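Local structure of periplasmic binding protein (Sulfurospirillum deleyianum, 4PAG) at residues A[156-161]-A[279-284]; A[231-236]-A[265-270]; A[257-262]-A[285-290]. The protein probably captures a solute in the periplasm and hands it to an ABC transporter, and holds a free histidine in its pocket in this crystal. All blocks are in the same frame, centred on the assembly; numbering follows the deposited sequence.

Interaction 1: A[156-161]-A[279-284]; sequences DELKTF and LGAHWI
The imidazole of H282 lies against L158, whose CD1 sits over one face of the ring, while OE1 of E157, the residue before L158, approaches the ring obliquely. Y154, one turn earlier on the same helix as L158, meets the ring edge-to-face. The contact joins the long helix 141-163 to helix 277-288. In this family of periplasmic binding proteins a long helix of this kind usually connects the two lobes, consistent with the role of helix 141-163 here. The segments run in roughly the same direction, their axes 31° apart and 10.5 Å from each other at closest approach, so side chains rather than backbones fill the interface.

Around the imidazole, CB of L158 comes to 3.8 Å from H282 NE2. The carboxylate of E157 stands almost upright to the ring, the two planes 82° apart, with E157 OE1 4.1 Å from H282 CE1. No hydrogen bond forms between this pair: E157 makes its salt bridge to K300, and the ring nitrogens of H282 turn elsewhere, ND1 to the hydroxyl of Y293 and NE2 to the carbonyl of Y154. These two bonds, one at each nitrogen, fix the rotation of the buried ring. Replacing the histidine with an alanine is likely to leave the Y154 carbonyl and the Y293 hydroxyl without this partner and to open a gap beside L158.

L158 serves both neighbours in the opposite helix. Its chi1 of -174°, with CG anti to the backbone N, brings CG toward helix 277-288. CD1 lies over the imidazole, and CD2 meets the methyl group of A281. L197 of helix 193-197 also packs on L158. The fit at A281 is tight for two carbons, L158 CD2 lying 3.5 Å from A281 CB.

Interaction 2: A[231-236]-A[265-270]; sequences IVQNPT and PFNWTD. With HIS (histidine), chain E.
Q233 and N267 point their amides at each other from opposite directions, but the two planes are turned 61° apart, so they do not form a flat amide pair. Q233 follows strand 229-232 of the parallel sheet, just before helix 235-243; N267 belongs to the loop after the neighbouring strand and makes an Asx turn there. The stronger bond runs from N267 ND2 to Q233 OE1 at 2.8 Å and is nearly straight. Its acceptor lies in the amide plane of N267, whereas the donor stands 55° above the carbonyl plane of Q233. The return bond, Q233 NE2 to N267 OD1, is weak at 3.4 Å.

Both amides have further partners: Y175 OH for Q233 NE2 and the D53 carbonyl for N267 ND2. N267 turns OD1 back over its own loop, its chi1 of -161° carrying CG away from the backbone N. There it takes the backbone N of T269 on a lone pair, at 3.0 Å from OD1, and that of D270 from above the carbonyl plane. Two residues beyond Q233, the start of helix 235-243 reaches the bound histidine, where P235 CG lies 3.8 Å from the ligand's O.

Interaction 3: A[257-262]-A[285-290]; sequences KVYLVP and ASKLYP. With HIS (histidine), chain E.
The side chain of K287 lies across one face of the Y259 ring in a CH-pi contact, with CD 3.6 Å from the ring centroid and only 4° off its normal. Y259 belongs to strand 258-260, at the edge of the four-stranded parallel sheet, and K287 to the last turn of helix 277-288, so the pair packs the helix end on the sheet's margin. A bend at chi2 (-53°) lays the K287 chain along the ring: CB and CG pass near CD2, and CE continues to 3.7 Å from Y259 CD1.

K257 completes the contact mainly through water. Its NZ donates to one water 3.0 Å away that also bonds to Y259 OH and donates to K287 O. A second water accepts from K257 NZ and donates to L288 O, 2.9 Å from it. The ammonium thus sits near carbonyls at the C-terminal end of the helix, an arrangement likely to be favourable for its charge. Beside it, P290 CG packs 3.8 Å from K257 NZ.

Farther out, W283, one turn before K287 on helix 277-288, also packs on Y259, and backbone bonds to I230 and V232 hold the tyrosine's strand in the sheet. The next residue, L260, belongs to the ligand pocket: its O accepts a weak bond from ND1 of the bound histidine at 3.3 Å.

From the N terminus, the long helix 141-163 comes first; interaction 1 closes a loop of 117 intervening residues when helix 277-288 returns to it. Interaction 2 falls wholly within that span, joining the end of strand 229-232 to the loop that follows strand 258-260. Interaction 3 starts at 257-262, between the two halves of interaction 2, and finishes at 285-290, so it crosses both other contacts. Helix 277-288 is shared by interactions 1 and 3. W283, on that helix, packs on W268 of interaction 2 and V261 of interaction 3, while V232 hydrogen-bonds to Y259 and V261 between neighbouring strands. Long helix, sheet and histidine pocket are thereby connected.

Interaction 1: A[156-161]-A[279-284]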
loop_
_atom_site.group_PDB
_atom_site.type_symbol
_atom_site.label_atom_id
_atom_site.label_comp_id
_atom_site.label_asym_id
_atom_site.label_seq_id
_atom_site.Cartn_x
_atom_site.Cartn_y
_atom_site.Cartn_z
ATOM N N ASP A 156 -12.044 -11.329 -2.431
ATOM C CA ASP A 156 -13.152 -12.002 -3.128
ATOM C C ASP A 156 -14.477 -11.267 -2.916
ATOM O O ASP A 156 -15.254 -11.105 -3.852
ATOM C CB ASP A 156 -13.285 -13.456 -2.658
ATOM C CG ASP A 156 -12.144 -14.345 -3.146
ATOM O OD1 ASP A 156 -11.346 -13.903 -4.003
ATOM O OD2 ASP A 156 -12.046 -15.499 -2.666
ATOM N N GLU A 157 -14.733 -10.830 -1.688
ATOM C CA GLU A 157 -15.937 -10.055 -1.383
ATOM C C GLU A 157 -16.004 -8.783 -2.209
ATOM O O GLU A 157 -17.059 -8.425 -2.730
ATOM C CB GLU A 157 -15.979 -9.664 0.092
ATOM C CG GLU A 157 -16.304 -10.797 1.038
ATOM C CD GLU A 157 -16.092 -10.409 2.485
ATOM O OE1 GLU A 157 -15.406 -9.390 2.747
ATOM O OE2 GLU A 157 -16.618 -11.121 3.365
ATOM N N LEU A 158 -14.879 -8.083 -2.290
ATOM C CA LEU A 158 -14.816 -6.840 -3.043
ATOM C C LEU A 158 -15.014 -7.084 -4.535
ATOM O O LEU A 158 -15.745 -6.338 -5.188
ATOM C CB LEU A 158 -13.492 -6.107 -2.800
ATOM C CG LEU A 158 -13.388 -4.717 -3.446
ATOM C CD1 LEU A 158 -14.445 -3.768 -2.897
ATOM C CD2 LEU A 158 -11.993 -4.161 -3.221
ATOM N N LYS A 159 -14.369 -8.124 -5.062
ATOM C CA LYS A 159 -14.499 -8.486 -6.481
ATOM C C LYS A 159 -15.943 -8.787 -6.870
ATOM O O LYS A 159 -16.429 -8.336 -7.909
ATOM C CB LYS A 159 -13.630 -9.696 -6.808
ATOM C CG LYS A 159 -13.549 -10.011 -8.293
ATOM C CD LYS A 159 -12.693 -11.237 -8.581
ATOM C CE LYS A 159 -12.447 -11.358 -10.079
ATOM N NZ LYS A 159 -12.089 -12.739 -10.499
ATOM N N THR A 160 -16.619 -9.552 -6.029
ATOM C CA THR A 160 -18.010 -9.896 -6.256
ATOM C C THR A 160 -18.897 -8.652 -6.186
ATOM O O THR A 160 -19.754 -8.465 -7.042
ATOM C CB THR A 160 -18.472 -10.977 -5.268
ATOM O OG1 THR A 160 -17.689 -12.156 -5.494
ATOM C CG2 THR A 160 -19.940 -11.321 -5.473
ATOM N N PHE A 161 -18.672 -7.788 -5.199
ATOM C CA PHE A 161 -19.426 -6.533 -5.117
ATOM C C PHE A 161 -19.209 -5.623 -6.344
ATOM O O PHE A 161 -20.173 -5.143 -6.946
ATOM C CB PHE A 161 -19.108 -5.759 -3.835
ATOM C CG PHE A 161 -19.661 -4.363 -3.836
ATOM C CD1 PHE A 161 -21.027 -4.157 -3.789
ATOM C CD2 PHE A 161 -18.822 -3.263 -3.944
ATOM C CE1 PHE A 161 -21.553 -2.882 -3.813
ATOM C CE2 PHE A 161 -19.345 -1.984 -3.982
ATOM C CZ PHE A 161 -20.714 -1.795 -3.912
ATOM N N LEU A 279 -7.669 -3.783 3.075
ATOM C CA LEU A 279 -8.669 -3.009 3.806
ATOM C C LEU A 279 -8.980 -1.694 3.095
ATOM O O LEU A 279 -10.144 -1.292 2.997
ATOM C CB LEU A 279 -8.170 -2.718 5.219
ATOM C CG LEU A 279 -9.049 -1.832 6.098
ATOM C CD1 LEU A 279 -10.351 -2.534 6.419
ATOM C CD2 LEU A 279 -8.307 -1.469 7.375
ATOM N N GLY A 280 -7.940 -1.021 2.615
ATOM C CA GLY A 280 -8.093 0.286 1.986
ATOM C C GLY A 280 -9.031 0.307 0.800
ATOM O O GLY A 280 -9.762 1.275 0.605
ATOM N N ALA A 281 -9.013 -0.749 -0.012
ATOM C CA ALA A 281 -9.919 -0.823 -1.164
ATOM C C ALA A 281 -11.376 -0.961 -0.713
ATOM O O ALA A 281 -12.280 -0.430 -1.360
ATOM C CB ALA A 281 -9.527 -1.959 -2.084
ATOM N N HIS A 282 -11.603 -1.649 0.401
ATOM C CA HIS A 282 -12.947 -1.696 0.995
ATOM C C HIS A 282 -13.384 -0.324 1.491
ATOM O O HIS A 282 -14.524 0.106 1.249
ATOM C CB HIS A 282 -13.029 -2.716 2.130
ATOM C CG HIS A 282 -13.327 -4.101 1.662
ATOM N ND1 HIS A 282 -14.608 -4.535 1.403
ATOM C CD2 HIS A 282 -12.511 -5.144 1.385
ATOM C CE1 HIS A 282 -14.570 -5.790 0.993
ATOM N NE2 HIS A 282 -13.308 -6.181 0.973
ATOM N N TRP A 283 -12.484 0.362 2.181
ATOM C CA TRP A 283 -12.751 1.733 2.622
ATOM C C TRP A 283 -13.119 2.628 1.436
ATOM O O TRP A 283 -14.124 3.358 1.484
ATOM C CB TRP A 283 -11.549 2.292 3.380
ATOM C CG TRP A 283 -11.686 3.737 3.726
ATOM C CD1 TRP A 283 -12.429 4.268 4.743
ATOM C CD2 TRP A 283 -11.074 4.841 3.058
ATOM N NE1 TRP A 283 -12.311 5.630 4.751
ATOM C CE2 TRP A 283 -11.492 6.013 3.723
ATOM C CE3 TRP A 283 -10.220 4.960 1.959
ATOM C CZ2 TRP A 283 -11.073 7.281 3.336
ATOM C CZ3 TRP A 283 -9.817 6.225 1.564
ATOM C CH2 TRP A 283 -10.243 7.369 2.256
ATOM N N ILE A 284 -12.324 2.564 0.369
ATOM C CA ILE A 284 -12.648 3.290 -0.871
ATOM C C ILE A 284 -14.040 2.904 -1.418
ATOM O O ILE A 284 -14.839 3.784 -1.781
ATOM C CB ILE A 284 -11.584 3.069 -1.977
ATOM C CG1 ILE A 284 -10.262 3.747 -1.601
ATOM C CG2 ILE A 284 -12.057 3.632 -3.305
ATOM C CD1 ILE A 284 -9.085 3.253 -2.417
#

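Interaction 2: A[231-236]-A[265-270]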
loop_
_atom_site.group_PDB
_atom_site.type_symbol
_atom_site.label_atom_id
_atom_site.label_comp_id
_atom_site.label_asym_id
_atom_site.label_seq_id
_atom_site.Cartn_x
_atom_site.Cartn_y
_atom_site.Cartn_z
ATOM N N ILE A 231 -10.747 11.578 -3.392
ATOM C CA ILE A 231 -9.931 10.926 -2.377
ATOM C C ILE A 231 -8.639 11.721 -2.244
ATOM O O ILE A 231 -7.931 11.923 -3.232
ATOM C CB ILE A 231 -9.620 9.466 -2.772
ATOM C CG1 ILE A 231 -10.911 8.653 -2.956
ATOM C CG2 ILE A 231 -8.721 8.800 -1.737
ATOM C CD1 ILE A 231 -11.794 8.551 -1.728
ATOM N N VAL A 232 -8.338 12.146 -1.018
ATOM C CA VAL A 232 -7.272 13.099 -0.723
ATOM C C VAL A 232 -6.170 12.465 0.133
ATOM O O VAL A 232 -6.444 11.816 1.144
ATOM C CB VAL A 232 -7.847 14.308 0.053
ATOM C CG1 VAL A 232 -6.738 15.261 0.469
ATOM C CG2 VAL A 232 -8.920 15.024 -0.774
ATOM N N GLN A 233 -4.919 12.676 -0.258
ATOM C CA GLN A 233 -3.783 12.127 0.489
ATOM C C GLN A 233 -3.315 13.118 1.569
ATOM O O GLN A 233 -3.108 12.746 2.724
ATOM C CB GLN A 233 -2.665 11.779 -0.507
ATOM C CG GLN A 233 -1.770 10.579 -0.230
ATOM C CD GLN A 233 -2.405 9.421 0.526
ATOM O OE1 GLN A 233 -2.500 9.466 1.735
ATOM N NE2 GLN A 233 -2.754 8.347 -0.177
ATOM N N ASN A 234 -3.184 14.388 1.214
ATOM C CA ASN A 234 -2.530 15.355 2.101
ATOM C C ASN A 234 -3.524 16.115 2.992
ATOM O O ASN A 234 -4.486 16.723 2.500
ATOM C CB ASN A 234 -1.643 16.305 1.284
ATOM C CG ASN A 234 -0.410 15.599 0.693
ATOM O OD1 ASN A 234 -0.350 14.365 0.622
ATOM N ND2 ASN A 234 0.583 16.385 0.281
ATOM N N PRO A 235 -3.308 16.080 4.315
ATOM C CA PRO A 235 -4.256 16.758 5.200
ATOM C C PRO A 235 -4.350 18.269 4.975
ATOM O O PRO A 235 -5.420 18.825 5.200
ATOM C CB PRO A 235 -3.731 16.444 6.608
ATOM C CG PRO A 235 -2.317 16.031 6.424
ATOM C CD PRO A 235 -2.232 15.406 5.065
ATOM N N THR A 236 -3.275 18.922 4.519
ATOM C CA THR A 236 -3.347 20.373 4.234
ATOM C C THR A 236 -4.322 20.648 3.088
ATOM O O THR A 236 -5.086 21.612 3.134
ATOM C CB THR A 236 -1.983 21.046 3.902
ATOM O OG1 THR A 236 -1.527 20.658 2.592
ATOM C CG2 THR A 236 -0.934 20.704 4.928
ATOM N N PRO A 265 -1.035 2.701 11.123
ATOM C CA PRO A 265 0.361 3.131 11.091
ATOM C C PRO A 265 0.971 3.161 9.684
ATOM O O PRO A 265 2.050 3.736 9.488
ATOM C CB PRO A 265 1.048 2.054 11.920
ATOM C CG PRO A 265 0.302 0.816 11.547
ATOM C CD PRO A 265 -1.133 1.254 11.412
ATOM N N PHE A 266 0.303 2.513 8.730
ATOM C CA PHE A 266 0.726 2.500 7.342
ATOM C C PHE A 266 -0.421 3.068 6.504
ATOM O O PHE A 266 -1.595 2.865 6.824
ATOM C CB PHE A 266 0.993 1.075 6.846
ATOM C CG PHE A 266 2.016 0.296 7.626
ATOM C CD1 PHE A 266 3.110 0.908 8.245
ATOM C CD2 PHE A 266 1.922 -1.094 7.671
ATOM C CE1 PHE A 266 4.056 0.146 8.926
ATOM C CE2 PHE A 266 2.868 -1.856 8.342
ATOM C CZ PHE A 266 3.940 -1.235 8.967
ATOM N N ASN A 267 -0.081 3.742 5.415
ATOM C CA ASN A 267 -1.091 4.328 4.527
ATOM C C ASN A 267 -2.019 3.258 3.949
ATOM O O ASN A 267 -1.561 2.195 3.505
ATOM C CB ASN A 267 -0.390 5.075 3.406
ATOM C CG ASN A 267 -1.290 6.074 2.707
ATOM O OD1 ASN A 267 -2.183 5.703 1.924
ATOM N ND2 ASN A 267 -1.048 7.354 2.962
ATOM N N TRP A 268 -3.324 3.537 3.959
ATOM C CA TRP A 268 -4.320 2.578 3.501
ATOM C C TRP A 268 -4.343 2.372 1.983
ATOM O O TRP A 268 -4.856 1.354 1.534
ATOM C CB TRP A 268 -5.735 2.962 3.984
ATOM C CG TRP A 268 -5.996 2.674 5.435
ATOM C CD1 TRP A 268 -5.066 2.471 6.418
ATOM C CD2 TRP A 268 -7.273 2.586 6.073
ATOM N NE1 TRP A 268 -5.685 2.244 7.614
ATOM C CE2 TRP A 268 -7.040 2.315 7.435
ATOM C CE3 TRP A 268 -8.594 2.710 5.626
ATOM C CZ2 TRP A 268 -8.080 2.158 8.356
ATOM C CZ3 TRP A 268 -9.619 2.555 6.543
ATOM C CH2 TRP A 268 -9.355 2.287 7.886
ATOM N N THR A 269 -3.806 3.304 1.194
ATOM C CA THR A 269 -3.918 3.187 -0.278
ATOM C C THR A 269 -2.651 3.384 -1.122
ATOM O O THR A 269 -2.599 2.885 -2.246
ATOM C CB THR A 269 -5.038 4.103 -0.846
ATOM O OG1 THR A 269 -4.610 5.470 -0.861
ATOM C CG2 THR A 269 -6.305 3.983 -0.025
ATOM N N ASP A 270 -1.633 4.070 -0.601
ATOM C CA ASP A 270 -0.496 4.499 -1.429
ATOM C C ASP A 270 0.649 5.064 -0.565
ATOM O O ASP A 270 0.442 5.393 0.598
ATOM C CB ASP A 270 -0.995 5.573 -2.406
ATOM C CG ASP A 270 -0.029 5.859 -3.533
ATOM O OD1 ASP A 270 0.868 5.030 -3.804
ATOM O OD2 ASP A 270 -0.185 6.924 -4.172
HETATM N N HIS E . -6.088 13.163 9.607
HETATM C CA HIS E . -5.155 12.080 9.189
HETATM C C HIS E . -3.935 12.662 8.491
HETATM O O HIS E . -3.747 12.611 7.267
HETATM C CB HIS E . -5.859 11.071 8.292
HETATM C CG HIS E . -7.186 10.620 8.818
HETATM N ND1 HIS E . -8.220 10.222 7.998
HETATM C CD2 HIS E . -7.648 10.510 10.085
HETATM C CE1 HIS E . -9.258 9.875 8.737
HETATM N NE2 HIS E . -8.938 10.040 10.007
HETATM O OXT HIS E . -3.095 13.222 9.178
#

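Interaction 3: A[257-262]-A[285-290]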
loop_
_atom_site.group_PDB
_atom_site.type_symbol
_atom_site.label_atom_id
_atom_site.label_comp_id
_atom_site.label_asym_id
_atom_site.label_seq_id
_atom_site.Cartn_x
_atom_site.Cartn_y
_atom_site.Cartn_z
ATOM N N LYS A 257 -18.340 14.867 -0.443
ATOM C CA LYS A 257 -17.825 13.546 -0.805
ATOM C C LYS A 257 -16.326 13.660 -1.123
ATOM O O LYS A 257 -15.863 13.379 -2.237
ATOM C CB LYS A 257 -18.643 12.965 -1.959
ATOM C CG LYS A 257 -20.051 12.561 -1.526
ATOM C CD LYS A 257 -21.011 12.397 -2.692
ATOM C CE LYS A 257 -20.789 11.102 -3.447
ATOM N NZ LYS A 257 -21.341 9.920 -2.722
ATOM N N VAL A 258 -15.591 14.095 -0.104
ATOM C CA VAL A 258 -14.154 14.300 -0.144
ATOM C C VAL A 258 -13.604 13.624 1.110
ATOM O O VAL A 258 -14.042 13.941 2.214
ATOM C CB VAL A 258 -13.805 15.803 -0.101
ATOM C CG1 VAL A 258 -12.297 16.017 -0.111
ATOM C CG2 VAL A 258 -14.479 16.564 -1.242
ATOM N N TYR A 259 -12.670 12.686 0.953
ATOM C CA TYR A 259 -12.236 11.845 2.079
ATOM C C TYR A 259 -10.725 11.741 2.158
ATOM O O TYR A 259 -10.052 11.539 1.143
ATOM C CB TYR A 259 -12.864 10.444 1.977
ATOM C CG TYR A 259 -14.377 10.496 1.816
ATOM C CD1 TYR A 259 -15.201 10.771 2.899
ATOM C CD2 TYR A 259 -14.970 10.331 0.568
ATOM C CE1 TYR A 259 -16.580 10.869 2.749
ATOM C CE2 TYR A 259 -16.352 10.410 0.411
ATOM C CZ TYR A 259 -17.148 10.673 1.510
ATOM O OH TYR A 259 -18.511 10.745 1.370
ATOM N N LEU A 260 -10.208 11.886 3.376
ATOM C CA LEU A 260 -8.777 11.857 3.640
ATOM C C LEU A 260 -8.341 10.417 3.919
ATOM O O LEU A 260 -8.913 9.737 4.757
ATOM C CB LEU A 260 -8.449 12.754 4.837
ATOM C CG LEU A 260 -6.995 12.968 5.245
ATOM C CD1 LEU A 260 -6.195 13.653 4.151
ATOM C CD2 LEU A 260 -6.936 13.773 6.543
ATOM N N VAL A 261 -7.333 9.949 3.203
ATOM C CA VAL A 261 -6.862 8.570 3.361
ATOM C C VAL A 261 -6.221 8.384 4.741
ATOM O O VAL A 261 -5.328 9.143 5.101
ATOM C CB VAL A 261 -5.829 8.204 2.270
ATOM C CG1 VAL A 261 -5.293 6.799 2.468
ATOM C CG2 VAL A 261 -6.436 8.323 0.882
ATOM N N PRO A 262 -6.667 7.377 5.518
ATOM C CA PRO A 262 -6.003 7.057 6.780
ATOM C C PRO A 262 -4.571 6.568 6.622
ATOM O O PRO A 262 -4.214 5.935 5.612
ATOM C CB PRO A 262 -6.867 5.939 7.366
ATOM C CG PRO A 262 -8.197 6.111 6.724
ATOM C CD PRO A 262 -7.887 6.579 5.335
ATOM N N ALA A 285 -14.327 1.606 -1.497
ATOM C CA ALA A 285 -15.632 1.147 -1.997
ATOM C C ALA A 285 -16.795 1.720 -1.179
ATOM O O ALA A 285 -17.832 2.118 -1.737
ATOM C CB ALA A 285 -15.696 -0.375 -2.011
ATOM N N SER A 286 -16.608 1.774 0.137
ATOM C CA SER A 286 -17.611 2.327 1.051
ATOM C C SER A 286 -17.879 3.808 0.764
ATOM O O SER A 286 -18.993 4.281 0.953
ATOM C CB SER A 286 -17.200 2.138 2.517
ATOM O OG SER A 286 -16.208 3.076 2.931
ATOM N N LYS A 287 -16.862 4.527 0.304
ATOM C CA LYS A 287 -17.016 5.937 -0.045
ATOM C C LYS A 287 -17.576 6.128 -1.461
ATOM O O LYS A 287 -18.335 7.057 -1.695
ATOM C CB LYS A 287 -15.680 6.672 0.099
ATOM C CG LYS A 287 -15.081 6.649 1.500
ATOM C CD LYS A 287 -16.055 7.132 2.573
ATOM C CE LYS A 287 -15.387 7.181 3.936
ATOM N NZ LYS A 287 -16.403 7.176 5.017
ATOM N N LEU A 288 -17.203 5.257 -2.397
ATOM C CA LEU A 288 -17.714 5.330 -3.773
ATOM C C LEU A 288 -19.189 4.902 -3.894
ATOM O O LEU A 288 -19.916 5.398 -4.750
ATOM C CB LEU A 288 -16.859 4.467 -4.700
ATOM C CG LEU A 288 -15.368 4.796 -4.846
ATOM C CD1 LEU A 288 -14.724 3.815 -5.828
ATOM C CD2 LEU A 288 -15.143 6.230 -5.292
ATOM N N TYR A 289 -19.609 3.984 -3.028
ATOM C CA TYR A 289 -20.920 3.344 -3.102
ATOM C C TYR A 289 -21.584 3.344 -1.731
ATOM O O TYR A 289 -21.831 2.287 -1.157
ATOM C CB TYR A 289 -20.772 1.925 -3.656
ATOM C CG TYR A 289 -20.156 1.959 -5.023
ATOM C CD1 TYR A 289 -20.893 2.415 -6.111
ATOM C CD2 TYR A 289 -18.812 1.625 -5.226
ATOM C CE1 TYR A 289 -20.337 2.496 -7.366
ATOM C CE2 TYR A 289 -18.246 1.707 -6.492
ATOM C CZ TYR A 289 -19.018 2.150 -7.554
ATOM O OH TYR A 289 -18.497 2.245 -8.821
ATOM N N PRO A 290 -21.881 4.543 -1.200
ATOM C CA PRO A 290 -22.418 4.640 0.167
ATOM C C PRO A 290 -23.755 3.926 0.368
ATOM O O PRO A 290 -24.038 3.474 1.475
ATOM C CB PRO A 290 -22.560 6.151 0.404
ATOM C CG PRO A 290 -22.486 6.785 -0.932
ATOM C CD PRO A 290 -21.689 5.867 -1.817
HETATM N N HIS E . -6.088 13.163 9.607
HETATM C CA HIS E . -5.155 12.080 9.189
HETATM C C HIS E . -3.935 12.662 8.491
HETATM O O HIS E . -3.747 12.611 7.267
HETATM C CB HIS E . -5.859 11.071 8.292
HETATM C CG HIS E . -7.186 10.620 8.818
HETATM N ND1 HIS E . -8.220 10.222 7.998
HETATM C CD2 HIS E . -7.648 10.510 10.085
HETATM C CE1 HIS E . -9.258 9.875 8.737
HETATM N NE2 HIS E . -8.938 10.040 10.007
HETATM O OXT HIS E . -3.095 13.222 9.178
HETATM O O HOH W 1 -19.549 9.183 -0.400
HETATM O O HOH W 2 -20.757 8.189 -4.504
#